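Local coordinates for FBP protein (PDB 5OEZ) that probably catalyses the magnesium-dependent hydrolysis of fructose 1,6-bisphosphate to fructose 6-phosphate and phosphate in gluconeogenesis, working as a homotetramer, at residues Lys40-Asn45 with Asp118-Ser123. Numbering follows the deposited sequence.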
loop_
_atom_site.group_PDB
_atom_site.type_symbol
_atom_site.label_atom_id
_atom_site.label_comp_id
_atom_site.label_asym_id
_atom_site.label_seq_id
_atom_site.Cartn_x
_atom_site.Cartn_y
_atom_site.Cartn_z
ATOM N N LYS C 40 3.150 -13.424 -0.251
ATOM C CA LYS C 40 2.550 -12.107 -0.453
ATOM C C LYS C 40 1.040 -12.168 -0.546
ATOM O O LYS C 40 0.351 -11.269 -0.062
ATOM C CB LYS C 40 3.141 -11.436 -1.686
ATOM C CG LYS C 40 4.583 -11.045 -1.456
ATOM C CD LYS C 40 5.208 -10.267 -2.589
ATOM C CE LYS C 40 5.347 -11.094 -3.845
ATOM N NZ LYS C 40 5.611 -10.159 -4.968
ATOM N N VAL C 41 0.532 -13.212 -1.192
ATOM C CA VAL C 41 -0.902 -13.421 -1.292
ATOM C C VAL C 41 -1.510 -13.664 0.091
ATOM O O VAL C 41 -2.564 -13.117 0.422
ATOM C CB VAL C 41 -1.238 -14.587 -2.260
ATOM C CG1 VAL C 41 -2.703 -15.007 -2.144
ATOM C CG2 VAL C 41 -0.939 -14.168 -3.691
ATOM N N ILE C 42 -0.833 -14.467 0.897
ATOM C CA ILE C 42 -1.296 -14.746 2.269
ATOM C C ILE C 42 -1.261 -13.490 3.143
ATOM O O ILE C 42 -2.176 -13.247 3.914
ATOM C CB ILE C 42 -0.476 -15.879 2.905
ATOM C CG1 ILE C 42 -0.768 -17.186 2.165
ATOM C CG2 ILE C 42 -0.792 -16.010 4.388
ATOM C CD1 ILE C 42 0.300 -18.245 2.350
ATOM N N GLU C 43 -0.193 -12.712 3.019
ATOM C CA GLU C 43 -0.076 -11.431 3.714
ATOM C C GLU C 43 -1.247 -10.490 3.389
ATOM O O GLU C 43 -1.799 -9.881 4.302
ATOM C CB GLU C 43 1.246 -10.748 3.342
ATOM C CG GLU C 43 1.759 -9.734 4.355
ATOM C CD GLU C 43 1.091 -8.368 4.293
ATOM O OE1 GLU C 43 0.580 -7.960 3.219
ATOM O OE2 GLU C 43 1.111 -7.680 5.338
ATOM N N LYS C 44 -1.592 -10.360 2.103
ATOM C CA LYS C 44 -2.712 -9.512 1.680
ATOM C C LYS C 44 -3.986 -9.896 2.445
ATOM O O LYS C 44 -4.671 -9.034 3.026
ATOM C CB LYS C 44 -2.943 -9.613 0.156
ATOM C CG LYS C 44 -4.274 -9.064 -0.373
ATOM C CD LYS C 44 -4.824 -9.804 -1.602
ATOM C CE LYS C 44 -4.253 -9.387 -2.929
ATOM N NZ LYS C 44 -5.151 -8.507 -3.717
ATOM N N ASN C 45 -4.284 -11.191 2.460
ATOM C CA ASN C 45 -5.484 -11.700 3.143
ATOM C C ASN C 45 -5.463 -11.476 4.655
ATOM O O ASN C 45 -6.470 -11.074 5.239
ATOM C CB ASN C 45 -5.700 -13.171 2.800
ATOM C CG ASN C 45 -6.117 -13.357 1.355
ATOM O OD1 ASN C 45 -7.236 -13.021 0.991
ATOM N ND2 ASN C 45 -5.213 -13.846 0.521
ATOM N N ASP C 118 3.859 -26.114 5.949
ATOM C CA ASP C 118 2.738 -25.726 6.776
ATOM C C ASP C 118 2.305 -24.336 6.260
ATOM O O ASP C 118 2.980 -23.344 6.520
ATOM C CB ASP C 118 3.168 -25.690 8.245
ATOM C CG ASP C 118 2.023 -25.340 9.196
ATOM O OD1 ASP C 118 0.855 -25.214 8.762
ATOM O OD2 ASP C 118 2.293 -25.218 10.413
ATOM N N PRO C 119 1.179 -24.259 5.521
ATOM C CA PRO C 119 0.832 -22.976 4.888
ATOM C C PRO C 119 0.497 -21.853 5.870
ATOM O O PRO C 119 0.770 -20.692 5.572
ATOM C CB PRO C 119 -0.384 -23.317 4.022
ATOM C CG PRO C 119 -0.992 -24.508 4.673
ATOM C CD PRO C 119 0.140 -25.280 5.286
ATOM N N LEU C 120 -0.074 -22.193 7.018
ATOM C CA LEU C 120 -0.426 -21.204 8.024
ATOM C C LEU C 120 -0.471 -21.800 9.444
ATOM O O LEU C 120 -1.481 -22.322 9.866
ATOM C CB LEU C 120 -1.754 -20.516 7.639
ATOM C CG LEU C 120 -2.044 -19.195 8.340
ATOM C CD1 LEU C 120 -1.013 -18.134 7.980
ATOM C CD2 LEU C 120 -3.435 -18.746 7.938
ATOM N N ASP C 121 0.650 -21.701 10.154
ATOM C CA ASP C 121 0.744 -22.041 11.569
ATOM C C ASP C 121 0.110 -20.951 12.448
ATOM O O ASP C 121 0.355 -19.757 12.253
ATOM C CB ASP C 121 2.223 -22.267 11.981
ATOM C CG ASP C 121 2.493 -21.981 13.464
ATOM O OD1 ASP C 121 2.138 -22.823 14.315
ATOM O OD2 ASP C 121 3.070 -20.909 13.775
ATOM N N GLY C 122 -0.647 -21.390 13.451
ATOM C CA GLY C 122 -1.145 -20.532 14.507
ATOM C C GLY C 122 -2.382 -19.781 14.078
ATOM O O GLY C 122 -2.633 -18.697 14.576
ATOM N N SER C 123 -3.192 -20.390 13.217
ATOM C CA SER C 123 -4.249 -19.669 12.488
ATOM C C SER C 123 -5.334 -19.018 13.357
ATOM O O SER C 123 -5.873 -17.970 12.978
ATOM C CB SER C 123 -4.919 -20.599 11.481
ATOM O OG SER C 123 -5.785 -19.872 10.631
#
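With CG1 of I42 anti to its carbonyl carbon (chi1 -67°) and the chain extended beyond it (chi2 160°), this side chain reaches L120 and P119 with two separate branches. L120 answers with CG anti to the backbone N (chi1 -162°), and its second torsion then turns CD1 to the helix. The methyls CG2 of I42 and CD1 of L120 meet at 4.2 Å, where the two side chains, pointing opposite ways, lie alongside each other. The longer branch of I42 sets CD1 4.1 Å from O of P119; that buried carbonyl oxygen has a polar partner of its own, a hydrogen bond with OG of S134, and the methyl adds a nonpolar contact. A beta-branched isoleucine suits this place because it offers hydrocarbon on two fronts. In the N-terminal domain of this class 1 fructose-1,6-bisphosphatase, the contact joins helix 27-47 to the corner at P119 near the end of strand 113-121; S77 of helix 72-87 touches both I42 and L120, while F81 and Y173 also pack on I42. Proline, with its fixed phi, fits the corner. In other structures of this protein D118, L120 and D121 bind manganese, and D121 and G122 bind fructose 6-phosphate; this chain holds neither ligand. Having a hydrocarbon side chain, L120 probably binds the metal through its backbone carbonyl, and its side chain lies beside that of D74, another manganese ligand.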